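Local coordinates for Slr0280 protein (Synechocystis sp., PDB 5H3K) that is of unknown function but carries a phosphodiester glycosidase family domain and so may act on sugar phosphodiesters, at residues A[248-253]-A[257-262]; A[167-172]-A[236-241]; A[177-182]-A[186-191]; A[154-159]-A[227-232]. One frame throughout, in Å; residues are numbered along the deposited sequence.

Interaction 1: A[248-253]-A[257-262]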
loop_
_atom_site.group_PDB
_atom_site.type_symbol
_atom_site.label_atom_id
_atom_site.label_comp_id
_atom_site.label_asym_id
_atom_site.label_seq_id
_atom_site.Cartn_x
_atom_site.Cartn_y
_atom_site.Cartn_z
ATOM N N LEU A 248 -9.955 -17.485 -8.372
ATOM C CA LEU A 248 -10.741 -17.369 -9.593
ATOM C C LEU A 248 -9.983 -16.561 -10.634
ATOM O O LEU A 248 -9.390 -15.536 -10.320
ATOM C CB LEU A 248 -12.076 -16.690 -9.319
ATOM C CG LEU A 248 -12.990 -17.369 -8.312
ATOM C CD1 LEU A 248 -14.326 -16.638 -8.276
ATOM C CD2 LEU A 248 -13.179 -18.837 -8.696
ATOM N N GLN A 249 -9.989 -17.034 -11.871
ATOM C CA GLN A 249 -9.534 -16.208 -12.985
ATOM C C GLN A 249 -10.715 -16.051 -13.926
ATOM O O GLN A 249 -11.210 -17.036 -14.465
ATOM C CB GLN A 249 -8.352 -16.856 -13.705
ATOM C CG GLN A 249 -7.931 -16.132 -14.990
ATOM C CD GLN A 249 -6.747 -16.801 -15.682
ATOM O OE1 GLN A 249 -5.973 -17.536 -15.060
ATOM N NE2 GLN A 249 -6.601 -16.542 -16.977
ATOM N N VAL A 250 -11.171 -14.814 -14.110
ATOM C CA VAL A 250 -12.391 -14.555 -14.865
ATOM C C VAL A 250 -12.096 -13.822 -16.164
ATOM O O VAL A 250 -11.310 -12.874 -16.181
ATOM C CB VAL A 250 -13.382 -13.714 -14.036
ATOM C CG1 VAL A 250 -14.722 -13.586 -14.758
ATOM C CG2 VAL A 250 -13.585 -14.345 -12.677
ATOM N N SER A 251 -12.734 -14.256 -17.250
ATOM C CA SER A 251 -12.545 -13.624 -18.556
ATOM C C SER A 251 -13.840 -13.635 -19.359
ATOM O O SER A 251 -14.849 -14.198 -18.918
ATOM C CB SER A 251 -11.453 -14.340 -19.337
ATOM O OG SER A 251 -11.757 -15.718 -19.448
ATOM N N THR A 252 -13.817 -13.013 -20.536
ATOM C CA THR A 252 -15.021 -12.919 -21.357
ATOM C C THR A 252 -14.813 -13.545 -22.738
ATOM O O THR A 252 -13.676 -13.728 -23.182
ATOM C CB THR A 252 -15.502 -11.466 -21.513
ATOM O OG1 THR A 252 -14.539 -10.718 -22.268
ATOM C CG2 THR A 252 -15.703 -10.816 -20.148
ATOM N N LEU A 253 -15.920 -13.892 -23.393
ATOM C CA LEU A 253 -15.906 -14.432 -24.753
ATOM C C LEU A 253 -17.119 -13.895 -25.490
ATOM O O LEU A 253 -18.034 -13.352 -24.869
ATOM C CB LEU A 253 -15.957 -15.960 -24.734
ATOM C CG LEU A 253 -14.727 -16.728 -24.244
ATOM C CD1 LEU A 253 -14.990 -18.227 -24.209
ATOM C CD2 LEU A 253 -13.513 -16.419 -25.108
ATOM N N PHE A 257 -21.922 -14.317 -26.176
ATOM C CA PHE A 257 -21.369 -13.617 -25.016
ATOM C C PHE A 257 -21.309 -14.588 -23.831
ATOM O O PHE A 257 -22.301 -15.262 -23.525
ATOM C CB PHE A 257 -22.263 -12.444 -24.631
ATOM C CG PHE A 257 -22.313 -11.337 -25.652
ATOM C CD1 PHE A 257 -23.533 -10.883 -26.133
ATOM C CD2 PHE A 257 -21.150 -10.726 -26.101
ATOM C CE1 PHE A 257 -23.598 -9.856 -27.059
ATOM C CE2 PHE A 257 -21.207 -9.687 -27.030
ATOM C CZ PHE A 257 -22.431 -9.256 -27.512
ATOM N N ARG A 258 -20.154 -14.657 -23.168
ATOM C CA ARG A 258 -19.972 -15.563 -22.042
ATOM C C ARG A 258 -19.048 -14.951 -20.994
ATOM O O ARG A 258 -18.031 -14.340 -21.331
ATOM C CB ARG A 258 -19.354 -16.882 -22.522
ATOM C CG ARG A 258 -20.316 -17.851 -23.216
ATOM C CD ARG A 258 -19.554 -18.923 -23.978
ATOM N NE ARG A 258 -19.032 -18.412 -25.246
ATOM C CZ ARG A 258 -18.182 -19.067 -26.028
ATOM N NH1 ARG A 258 -17.739 -20.263 -25.669
ATOM N NH2 ARG A 258 -17.767 -18.514 -27.162
ATOM N N LEU A 259 -19.401 -15.106 -19.721
ATOM C CA LEU A 259 -18.448 -14.828 -18.659
ATOM C C LEU A 259 -17.875 -16.175 -18.248
ATOM O O LEU A 259 -18.615 -17.088 -17.873
ATOM C CB LEU A 259 -19.110 -14.131 -17.463
ATOM C CG LEU A 259 -18.132 -13.580 -16.414
ATOM C CD1 LEU A 259 -17.349 -12.398 -16.974
ATOM C CD2 LEU A 259 -18.835 -13.188 -15.121
ATOM N N VAL A 260 -16.556 -16.313 -18.348
ATOM C CA VAL A 260 -15.900 -17.568 -18.034
ATOM C C VAL A 260 -15.212 -17.461 -16.677
ATOM O O VAL A 260 -14.354 -16.597 -16.475
ATOM C CB VAL A 260 -14.860 -17.914 -19.108
ATOM C CG1 VAL A 260 -14.207 -19.246 -18.801
ATOM C CG2 VAL A 260 -15.519 -17.957 -20.469
ATOM N N ILE A 261 -15.592 -18.327 -15.743
ATOM C CA ILE A 261 -14.997 -18.306 -14.404
ATOM C C ILE A 261 -14.166 -19.556 -14.164
ATOM O O ILE A 261 -14.705 -20.651 -14.023
ATOM C CB ILE A 261 -16.073 -18.209 -13.313
ATOM C CG1 ILE A 261 -16.931 -16.962 -13.523
ATOM C CG2 ILE A 261 -15.433 -18.197 -11.929
ATOM C CD1 ILE A 261 -18.253 -16.990 -12.736
ATOM N N ASP A 262 -12.848 -19.398 -14.121
ATOM C CA ASP A 262 -11.970 -20.541 -13.919
ATOM C C ASP A 262 -11.464 -20.579 -12.471
ATOM O O ASP A 262 -11.005 -19.565 -11.938
ATOM C CB ASP A 262 -10.789 -20.490 -14.894
ATOM C CG ASP A 262 -11.217 -20.635 -16.344
ATOM O OD1 ASP A 262 -12.163 -21.392 -16.616
ATOM O OD2 ASP A 262 -10.601 -19.994 -17.219
HETATM O O HOH W 1 -11.055 -17.470 -17.331
#
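Leu253 lays its CD1 methyl over the guanidinium group of Arg258, 3.7 Å above the plane and over its centre, so an aliphatic branch covers one face of the flat cation. The arginine chain bends at chi3 (-78°), and its NE and NH2 are held by the backbone oxygens of Pro256 and Thr254 in the connecting turn. Leu253 CD1 also meets Val260 CG2 at 3.8 Å. Further along this face a water accepts a hydrogen bond from Ser251 OG and donates to Gln249 O and to Asp262 OD2, the last 2.6 Å from the water oxygen; Asp262 OD1 forms a salt bridge with Arg166. On the reverse face Val250 CG1 touches Leu259 CD1 at 3.6 Å. Leu248 CD2 approaches Ile261 CG2 obliquely at 4.0 Å. Six backbone hydrogen bonds join Gln249 to Asp262, Ser251 to Val260 and Leu253 to Arg258, and the strand directions lie 163° apart. Alternating hydrogen-bonded and non-hydrogen-bonded pairs mark antiparallel pairing, and the three-residue connection 254-256 makes it a beta hairpin. Here it supplies an edge strand (247-253) and its inner neighbour (258-264) to one sheet of a sandwich, facing strands 177-182 and 185-190.

Interaction 2: A[167-172]-A[236-241]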
loop_
_atom_site.group_PDB
_atom_site.type_symbol
_atom_site.label_atom_id
_atom_site.label_comp_id
_atom_site.label_asym_id
_atom_site.label_seq_id
_atom_site.Cartn_x
_atom_site.Cartn_y
_atom_site.Cartn_z
ATOM N N VAL A 167 -16.703 -22.462 -14.705
ATOM C CA VAL A 167 -18.122 -22.158 -14.747
ATOM C C VAL A 167 -18.337 -21.143 -15.861
ATOM O O VAL A 167 -17.616 -20.147 -15.953
ATOM C CB VAL A 167 -18.617 -21.576 -13.407
ATOM C CG1 VAL A 167 -20.086 -21.186 -13.500
ATOM C CG2 VAL A 167 -18.392 -22.581 -12.287
ATOM N N VAL A 168 -19.313 -21.397 -16.721
ATOM C CA VAL A 168 -19.575 -20.496 -17.837
ATOM C C VAL A 168 -20.979 -19.915 -17.735
ATOM O O VAL A 168 -21.964 -20.659 -17.656
ATOM C CB VAL A 168 -19.402 -21.216 -19.197
ATOM C CG1 VAL A 168 -19.810 -20.302 -20.348
ATOM C CG2 VAL A 168 -17.965 -21.700 -19.369
ATOM N N LEU A 169 -21.074 -18.589 -17.699
ATOM C CA LEU A 169 -22.371 -17.932 -17.771
ATOM C C LEU A 169 -22.577 -17.417 -19.188
ATOM O O LEU A 169 -21.876 -16.492 -19.607
ATOM C CB LEU A 169 -22.438 -16.737 -16.822
ATOM C CG LEU A 169 -22.654 -16.906 -15.324
ATOM C CD1 LEU A 169 -22.062 -18.177 -14.792
ATOM C CD2 LEU A 169 -22.010 -15.728 -14.636
ATOM N N GLU A 170 -23.529 -17.997 -19.923
ATOM C CA GLU A 170 -23.921 -17.428 -21.214
ATOM C C GLU A 170 -24.819 -16.215 -20.990
ATOM O O GLU A 170 -25.768 -16.267 -20.199
ATOM C CB GLU A 170 -24.626 -18.457 -22.113
ATOM C CG GLU A 170 -25.095 -17.836 -23.445
ATOM C CD GLU A 170 -25.635 -18.852 -24.442
ATOM O OE1 GLU A 170 -25.265 -20.043 -24.346
ATOM O OE2 GLU A 170 -26.419 -18.451 -25.333
ATOM N N LEU A 171 -24.502 -15.113 -21.666
ATOM C CA LEU A 171 -25.196 -13.851 -21.443
ATOM C C LEU A 171 -25.859 -13.351 -22.722
ATOM O O LEU A 171 -25.385 -13.638 -23.817
ATOM C CB LEU A 171 -24.198 -12.795 -20.980
ATOM C CG LEU A 171 -23.355 -13.163 -19.760
ATOM C CD1 LEU A 171 -22.289 -12.093 -19.523
ATOM C CD2 LEU A 171 -24.269 -13.310 -18.552
ATOM N N SER A 172 -26.927 -12.567 -22.582
ATOM C CA SER A 172 -27.599 -11.987 -23.746
ATOM C C SER A 172 -26.874 -10.751 -24.280
ATOM O O SER A 172 -26.974 -10.423 -25.469
ATOM C CB SER A 172 -29.036 -11.620 -23.402
ATOM O OG SER A 172 -29.066 -10.594 -22.436
ATOM N N SER A 236 -26.755 -10.261 -10.444
ATOM C CA SER A 236 -26.643 -11.608 -9.912
ATOM C C SER A 236 -25.268 -11.781 -9.288
ATOM O O SER A 236 -24.303 -11.109 -9.672
ATOM C CB SER A 236 -26.859 -12.634 -11.024
ATOM O OG SER A 236 -28.080 -12.388 -11.710
ATOM N N LYS A 237 -25.182 -12.662 -8.302
ATOM C CA LYS A 237 -23.904 -13.002 -7.694
ATOM C C LYS A 237 -23.695 -14.498 -7.772
ATOM O O LYS A 237 -24.633 -15.269 -7.567
ATOM C CB LYS A 237 -23.871 -12.536 -6.237
ATOM C CG LYS A 237 -23.958 -11.029 -6.098
ATOM C CD LYS A 237 -23.754 -10.582 -4.661
ATOM C CE LYS A 237 -24.051 -9.091 -4.539
ATOM N NZ LYS A 237 -23.622 -8.528 -3.236
ATOM N N VAL A 238 -22.466 -14.908 -8.077
ATOM C CA VAL A 238 -22.118 -16.317 -8.039
ATOM C C VAL A 238 -21.143 -16.528 -6.893
ATOM O O VAL A 238 -20.002 -16.047 -6.933
ATOM C CB VAL A 238 -21.491 -16.793 -9.353
ATOM C CG1 VAL A 238 -21.335 -18.318 -9.333
ATOM C CG2 VAL A 238 -22.349 -16.368 -10.547
ATOM N N HIS A 239 -21.602 -17.235 -5.865
ATOM C CA HIS A 239 -20.839 -17.438 -4.639
ATOM C C HIS A 239 -20.083 -18.749 -4.664
ATOM O O HIS A 239 -20.691 -19.805 -4.832
ATOM C CB HIS A 239 -21.786 -17.440 -3.448
ATOM C CG HIS A 239 -22.477 -16.139 -3.242
ATOM N ND1 HIS A 239 -21.940 -15.132 -2.463
ATOM C CD2 HIS A 239 -23.642 -15.655 -3.734
ATOM C CE1 HIS A 239 -22.751 -14.093 -2.475
ATOM N NE2 HIS A 239 -23.792 -14.378 -3.245
ATOM N N PHE A 240 -18.763 -18.683 -4.481
ATOM C CA PHE A 240 -17.908 -19.869 -4.562
ATOM C C PHE A 240 -17.323 -20.269 -3.225
ATOM O O PHE A 240 -16.844 -19.424 -2.456
ATOM C CB PHE A 240 -16.733 -19.628 -5.521
ATOM C CG PHE A 240 -17.124 -19.602 -6.972
ATOM C CD1 PHE A 240 -17.597 -18.435 -7.558
ATOM C CD2 PHE A 240 -17.020 -20.748 -7.749
ATOM C CE1 PHE A 240 -17.968 -18.413 -8.909
ATOM C CE2 PHE A 240 -17.383 -20.737 -9.103
ATOM C CZ PHE A 240 -17.855 -19.568 -9.683
ATOM N N GLN A 241 -17.329 -21.574 -2.976
ATOM C CA GLN A 241 -16.532 -22.172 -1.921
ATOM C C GLN A 241 -15.402 -22.961 -2.595
ATOM O O GLN A 241 -15.639 -23.964 -3.270
ATOM C CB GLN A 241 -17.390 -23.094 -1.060
ATOM C CG GLN A 241 -16.646 -23.694 0.126
ATOM C CD GLN A 241 -16.393 -22.674 1.229
ATOM O OE1 GLN A 241 -17.232 -21.805 1.485
ATOM N NE2 GLN A 241 -15.236 -22.773 1.883
#
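This is an apolar contact between the two four-stranded sheets of a beta sandwich, in which Val167 and Leu169 on one sheet meet Phe240 and Val238 on the other. The backbones stay well apart, as the nearest CA pair, Val167 to Val238, is separated by 9.8 Å, and side chains alone bridge the gap. All four of these residues direct their CB atoms toward the facing segment, whereas the alternate residues Val168, Glu170, Lys237 and His239 lie on the outer faces of their sheets. Val167 brings its CG2 methyl to the edge of the Phe240 ring, in the ring plane, 3.8 Å from CE2. The same CG2 is 4.0 Å from Phe240 CZ, so it addresses one CE2-CZ side of the ring and covers neither face. The two side chains slide past each other in opposite directions. Leu169 and Val238 instead meet tip to tip, CD2 to CG2 at 4.2 Å. Val238 sets that methyl anti to its carbonyl carbon (chi1 -172° for the other branch, CG1). Ile190 lies beside both Leu169 and Val238, and Tyr227 beside Val167 and Val238, extending the apolar layer. Every touching group is hydrocarbon and buried, and the segments share neither hydrogen bond nor charge pair. Cohesion across the interlayer therefore rests on dispersion and the exclusion of water, with shape rather than bond direction fixing the fit.

Interaction 3: A[177-182]-A[186-191]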
loop_
_atom_site.group_PDB
_atom_site.type_symbol
_atom_site.label_atom_id
_atom_site.label_comp_id
_atom_site.label_asym_id
_atom_site.label_seq_id
_atom_site.Cartn_x
_atom_site.Cartn_y
_atom_site.Cartn_z
ATOM N N TRP A 177 -18.832 -6.566 -14.440
ATOM C CA TRP A 177 -18.683 -7.535 -13.365
ATOM C C TRP A 177 -17.464 -7.223 -12.506
ATOM O O TRP A 177 -16.563 -6.485 -12.926
ATOM C CB TRP A 177 -18.599 -8.961 -13.938
ATOM C CG TRP A 177 -17.493 -9.113 -14.940
ATOM C CD1 TRP A 177 -17.556 -8.846 -16.287
ATOM C CD2 TRP A 177 -16.152 -9.541 -14.673
ATOM N NE1 TRP A 177 -16.332 -9.097 -16.872
ATOM C CE2 TRP A 177 -15.463 -9.522 -15.912
ATOM C CE3 TRP A 177 -15.477 -9.941 -13.517
ATOM C CZ2 TRP A 177 -14.117 -9.890 -16.009
ATOM C CZ3 TRP A 177 -14.139 -10.303 -13.625
ATOM C CH2 TRP A 177 -13.473 -10.270 -14.863
ATOM N N GLN A 178 -17.449 -7.782 -11.296
ATOM C CA GLN A 178 -16.302 -7.680 -10.411
ATOM C C GLN A 178 -16.162 -8.989 -9.644
ATOM O O GLN A 178 -17.100 -9.801 -9.608
ATOM C CB GLN A 178 -16.483 -6.507 -9.445
ATOM C CG GLN A 178 -17.735 -6.602 -8.591
ATOM C CD GLN A 178 -17.978 -5.352 -7.742
ATOM O OE1 GLN A 178 -17.650 -5.319 -6.554
ATOM N NE2 GLN A 178 -18.559 -4.325 -8.352
ATOM N N VAL A 179 -14.990 -9.209 -9.052
ATOM C CA VAL A 179 -14.740 -10.434 -8.300
ATOM C C VAL A 179 -13.959 -10.115 -7.032
ATOM O O VAL A 179 -13.030 -9.317 -7.063
ATOM C CB VAL A 179 -14.028 -11.519 -9.179
ATOM C CG1 VAL A 179 -12.797 -10.950 -9.877
ATOM C CG2 VAL A 179 -13.672 -12.766 -8.352
ATOM N N SER A 180 -14.368 -10.708 -5.909
ATOM C CA SER A 180 -13.651 -10.553 -4.639
ATOM C C SER A 180 -13.426 -11.929 -3.990
ATOM O O SER A 180 -14.270 -12.812 -4.107
ATOM C CB SER A 180 -14.439 -9.628 -3.704
ATOM O OG SER A 180 -13.833 -9.552 -2.415
ATOM N N GLN A 181 -12.287 -12.114 -3.325
ATOM C CA GLN A 181 -11.998 -13.378 -2.650
ATOM C C GLN A 181 -11.348 -13.160 -1.294
ATOM O O GLN A 181 -10.423 -12.352 -1.151
ATOM C CB GLN A 181 -11.109 -14.282 -3.506
ATOM C CG GLN A 181 -10.761 -15.628 -2.826
ATOM C CD GLN A 181 -10.136 -16.629 -3.777
ATOM O OE1 GLN A 181 -9.949 -16.344 -4.957
ATOM N NE2 GLN A 181 -9.807 -17.808 -3.265
ATOM N N ALA A 182 -11.850 -13.871 -0.291
ATOM C CA ALA A 182 -11.238 -13.873 1.035
ATOM C C ALA A 182 -11.029 -15.308 1.435
ATOM O O ALA A 182 -12.000 -16.008 1.727
ATOM C CB ALA A 182 -12.131 -13.162 2.060
ATOM N N ALA A 186 -15.256 -16.905 -2.387
ATOM C CA ALA A 186 -15.117 -15.951 -3.467
ATOM C C ALA A 186 -16.488 -15.618 -4.033
ATOM O O ALA A 186 -17.413 -16.435 -3.967
ATOM C CB ALA A 186 -14.179 -16.500 -4.552
ATOM N N VAL A 187 -16.623 -14.417 -4.586
ATOM C CA VAL A 187 -17.886 -14.011 -5.190
ATOM C C VAL A 187 -17.676 -13.215 -6.465
ATOM O O VAL A 187 -16.849 -12.292 -6.523
ATOM C CB VAL A 187 -18.801 -13.259 -4.197
ATOM C CG1 VAL A 187 -18.063 -12.080 -3.563
ATOM C CG2 VAL A 187 -20.117 -12.809 -4.878
ATOM N N VAL A 188 -18.406 -13.606 -7.496
ATOM C CA VAL A 188 -18.445 -12.846 -8.733
ATOM C C VAL A 188 -19.770 -12.089 -8.771
ATOM O O VAL A 188 -20.844 -12.693 -8.682
ATOM C CB VAL A 188 -18.317 -13.783 -9.971
ATOM C CG1 VAL A 188 -18.482 -12.992 -11.264
ATOM C CG2 VAL A 188 -16.987 -14.510 -9.964
ATOM N N THR A 189 -19.707 -10.762 -8.870
ATOM C CA THR A 189 -20.919 -9.961 -8.999
ATOM C C THR A 189 -21.021 -9.542 -10.453
ATOM O O THR A 189 -20.052 -9.022 -11.020
ATOM C CB THR A 189 -20.885 -8.704 -8.102
ATOM O OG1 THR A 189 -20.634 -9.087 -6.745
ATOM C CG2 THR A 189 -22.208 -7.948 -8.165
ATOM N N ILE A 190 -22.178 -9.792 -11.060
ATOM C CA ILE A 190 -22.417 -9.427 -12.458
ATOM C C ILE A 190 -23.683 -8.590 -12.581
ATOM O O ILE A 190 -24.728 -8.939 -12.021
ATOM C CB ILE A 190 -22.626 -10.663 -13.341
ATOM C CG1 ILE A 190 -21.561 -11.713 -13.071
ATOM C CG2 ILE A 190 -22.646 -10.274 -14.820
ATOM C CD1 ILE A 190 -22.152 -13.017 -12.608
ATOM N N ASN A 191 -23.597 -7.487 -13.317
ATOM C CA ASN A 191 -24.767 -6.664 -13.567
ATOM C C ASN A 191 -25.574 -7.276 -14.713
ATOM O O ASN A 191 -25.687 -6.692 -15.793
ATOM C CB ASN A 191 -24.368 -5.214 -13.877
ATOM C CG ASN A 191 -25.582 -4.298 -14.131
ATOM O OD1 ASN A 191 -25.495 -3.340 -14.907
ATOM N ND2 ASN A 191 -26.713 -4.593 -13.482
HETATM O O HOH W 2 -17.941 -9.603 -6.254
#
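One face of the Trp177 indole is covered by Val250 and Leu259 of the facing sheet: Val250 CG1 lies over the six-membered ring, and Leu259 CD1 stands above NE1, 3.5 Å from it. Toward its own partner strand the residue offers CB, 4.1 Å from Ile190 CG1. With CG between the backbone N and the carbonyl carbon (chi1 56°), the ring is carried away from strand 186-190 and toward the facing sheet. The amide of Gln181 is another flat group: its chain extends past Ala186, CG to CB 3.9 Å, and its NE2 is bound by the backbone oxygens of Arg183 and Tyr246. On the same face Val179 CG2 and Val188 CG2 approach at 4.1 Å. On the reverse face Gln178 and Thr189 run side by side, CG to CB 3.8 Å. A water joins Thr189 OG1, at 2.8 Å from the water oxygen, to Val187 O, to which it donates, and reaches Gln178 O only weakly. Four backbone hydrogen bonds, two between Gln178 and Thr189 and two between Ser180 and Val187, lock the hairpin register. The chemistry differs by face: mostly apolar carbon, with Gln181 at one end, is turned to the facing sheet, while the other mixes Val187 with Gln178, Ser180, Thr189 and bound water.

Interaction 4: A[154-159]-A[227-232]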
loop_
_atom_site.group_PDB
_atom_site.type_symbol
_atom_site.label_atom_id
_atom_site.label_comp_id
_atom_site.label_asym_id
_atom_site.label_seq_id
_atom_site.Cartn_x
_atom_site.Cartn_y
_atom_site.Cartn_z
ATOM N N LEU A 154 -28.384 -16.447 -19.465
ATOM C CA LEU A 154 -29.253 -17.402 -20.165
ATOM C C LEU A 154 -29.054 -18.842 -19.692
ATOM O O LEU A 154 -30.022 -19.578 -19.502
ATOM C CB LEU A 154 -29.039 -17.292 -21.677
ATOM C CG LEU A 154 -29.197 -15.865 -22.215
ATOM C CD1 LEU A 154 -28.778 -15.769 -23.680
ATOM C CD2 LEU A 154 -30.625 -15.369 -22.016
ATOM N N THR A 155 -27.801 -19.247 -19.513
ATOM C CA THR A 155 -27.495 -20.571 -18.976
ATOM C C THR A 155 -26.283 -20.503 -18.053
ATOM O O THR A 155 -25.475 -19.579 -18.146
ATOM C CB THR A 155 -27.187 -21.597 -20.095
ATOM O OG1 THR A 155 -26.069 -21.139 -20.861
ATOM C CG2 THR A 155 -28.380 -21.786 -21.025
ATOM N N VAL A 156 -26.164 -21.489 -17.171
ATOM C CA VAL A 156 -24.975 -21.659 -16.353
ATOM C C VAL A 156 -24.512 -23.102 -16.522
ATOM O O VAL A 156 -25.285 -24.030 -16.285
ATOM C CB VAL A 156 -25.248 -21.359 -14.864
ATOM C CG1 VAL A 156 -23.977 -21.530 -14.050
ATOM C CG2 VAL A 156 -25.792 -19.959 -14.689
ATOM N N ARG A 157 -23.279 -23.289 -16.990
ATOM C CA ARG A 157 -22.720 -24.627 -17.209
ATOM C C ARG A 157 -21.386 -24.733 -16.492
ATOM O O ARG A 157 -20.698 -23.725 -16.337
ATOM C CB ARG A 157 -22.512 -24.881 -18.711
ATOM C CG ARG A 157 -23.791 -24.799 -19.554
ATOM C CD ARG A 157 -24.719 -25.980 -19.276
ATOM N NE ARG A 157 -25.998 -25.861 -19.978
ATOM C CZ ARG A 157 -27.137 -25.480 -19.403
ATOM N NH1 ARG A 157 -27.172 -25.188 -18.106
ATOM N NH2 ARG A 157 -28.250 -25.403 -20.124
ATOM N N ASP A 158 -21.009 -25.931 -16.048
ATOM C CA ASP A 158 -19.686 -26.115 -15.442
ATOM C C ASP A 158 -19.017 -27.399 -15.917
ATOM O O ASP A 158 -19.685 -28.279 -16.440
ATOM C CB ASP A 158 -19.750 -26.062 -13.904
ATOM C CG ASP A 158 -20.471 -27.261 -13.289
ATOM O OD1 ASP A 158 -21.593 -27.077 -12.766
ATOM O OD2 ASP A 158 -19.909 -28.379 -13.299
ATOM N N GLY A 159 -17.701 -27.497 -15.747
ATOM C CA GLY A 159 -16.962 -28.686 -16.157
ATOM C C GLY A 159 -15.545 -28.738 -15.608
ATOM O O GLY A 159 -14.950 -27.697 -15.308
ATOM N N TYR A 227 -20.579 -23.870 -5.888
ATOM C CA TYR A 227 -20.998 -22.513 -6.173
ATOM C C TYR A 227 -22.513 -22.400 -6.165
ATOM O O TYR A 227 -23.221 -23.394 -6.333
ATOM C CB TYR A 227 -20.416 -22.032 -7.500
ATOM C CG TYR A 227 -21.001 -22.715 -8.725
ATOM C CD1 TYR A 227 -20.505 -23.937 -9.165
ATOM C CD2 TYR A 227 -22.034 -22.128 -9.442
ATOM C CE1 TYR A 227 -21.027 -24.559 -10.290
ATOM C CE2 TYR A 227 -22.563 -22.743 -10.572
ATOM C CZ TYR A 227 -22.050 -23.959 -10.985
ATOM O OH TYR A 227 -22.566 -24.576 -12.105
ATOM N N ARG A 228 -23.004 -21.183 -5.973
ATOM C CA ARG A 228 -24.428 -20.959 -5.790
ATOM C C ARG A 228 -24.768 -19.581 -6.295
ATOM O O ARG A 228 -24.048 -18.608 -6.022
ATOM C CB ARG A 228 -24.778 -21.051 -4.304
ATOM C CG ARG A 228 -26.261 -21.138 -3.998
ATOM C CD ARG A 228 -26.428 -21.548 -2.546
ATOM N NE ARG A 228 -27.797 -21.921 -2.202
ATOM C CZ ARG A 228 -28.236 -23.174 -2.181
ATOM N NH1 ARG A 228 -27.408 -24.171 -2.491
ATOM N NH2 ARG A 228 -29.497 -23.427 -1.845
ATOM N N LEU A 229 -25.875 -19.499 -7.024
ATOM C CA LEU A 229 -26.342 -18.252 -7.603
ATOM C C LEU A 229 -27.213 -17.499 -6.600
ATOM O O LEU A 229 -28.068 -18.097 -5.946
ATOM C CB LEU A 229 -27.144 -18.580 -8.866
ATOM C CG LEU A 229 -27.399 -17.539 -9.955
ATOM C CD1 LEU A 229 -26.232 -16.587 -10.061
ATOM C CD2 LEU A 229 -27.619 -18.235 -11.292
ATOM N N GLU A 230 -26.988 -16.191 -6.469
ATOM C CA GLU A 230 -27.901 -15.325 -5.719
ATOM C C GLU A 230 -28.450 -14.258 -6.653
ATOM O O GLU A 230 -27.688 -13.523 -7.298
ATOM C CB GLU A 230 -27.204 -14.641 -4.540
ATOM C CG GLU A 230 -28.118 -13.658 -3.785
ATOM C CD GLU A 230 -27.362 -12.677 -2.892
ATOM O OE1 GLU A 230 -26.110 -12.660 -2.932
ATOM O OE2 GLU A 230 -28.016 -11.902 -2.152
ATOM N N ARG A 231 -29.772 -14.166 -6.728
ATOM C CA ARG A 231 -30.407 -13.130 -7.529
ATOM C C ARG A 231 -30.412 -11.832 -6.733
ATOM O O ARG A 231 -30.675 -11.834 -5.523
ATOM C CB ARG A 231 -31.837 -13.530 -7.909
ATOM C CG ARG A 231 -31.937 -14.441 -9.125
ATOM C CD ARG A 231 -31.577 -15.883 -8.805
ATOM N NE ARG A 231 -31.822 -16.777 -9.937
ATOM C CZ ARG A 231 -31.702 -18.101 -9.886
ATOM N NH1 ARG A 231 -31.355 -18.693 -8.754
ATOM N NH2 ARG A 231 -31.941 -18.836 -10.966
ATOM N N SER A 232 -30.099 -10.729 -7.406
ATOM C CA SER A 232 -30.087 -9.423 -6.762
ATOM C C SER A 232 -30.721 -8.383 -7.684
ATOM O O SER A 232 -30.062 -7.425 -8.097
ATOM C CB SER A 232 -28.652 -9.016 -6.405
ATOM O OG SER A 232 -28.629 -8.011 -5.401
#
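Strands 154-159 and 227-232 run nearly antiparallel, 165° apart, but their axes come no closer than 10.7 Å, so Val156 and Asp158 meet Leu229 and Tyr227 through side chains across the gap between sheets. Tyr227 spans most of that distance. Its hydroxyl donates a hydrogen bond to Asp158 OD1, with OH 2.8 Å from the oxygen, which receives it on the anti lone pair, away from OD2. The carboxylate oxygen lies at the edge of the phenol ring and in its plane, although the carboxylate itself is turned 83° against the ring. Asp158 CG sits between its backbone N and carbonyl carbon (chi1 69°), which brings the carboxylate to the hydroxyl. Val156 slides along the tyrosine in the opposite direction, its CG1 3.9 Å from Tyr227 CE2. Its other methyl, CG2, reaches Leu229 CD2 at 4.2 Å. Behind these, Val156 rests on Val167 and Leu169, so the pair borders the apolar interior. One polar bond is added to hydrocarbon packing at the partly exposed rim of the sandwich, between one outermost strand of each sheet, 153-161 and 226-232. The likely negative charge of Asp158 would strengthen the phenol bond and polarise its O-H.

How the interactions relate
From the N terminus, strand 153-161 pairs with 164-171 in one sheet, and the chain then passes to the other for hairpin 177-182/185-190, where interaction 3 closes a short turn. After a span partly unmodelled, strands 226-232 and 235-241 complete that second sheet. They face the first two strands in interactions 4 and 2, which alternate along the chain and so cross; interaction 3 is nested inside both loops. Interaction 1 follows in series, closing the last hairpin back in the first sheet, where 258-264 pairs with 164-171. Interactions 1 and 3 are thus within-sheet hairpins, facing each other through Trp177, while 2 and 4 clamp the two layers together.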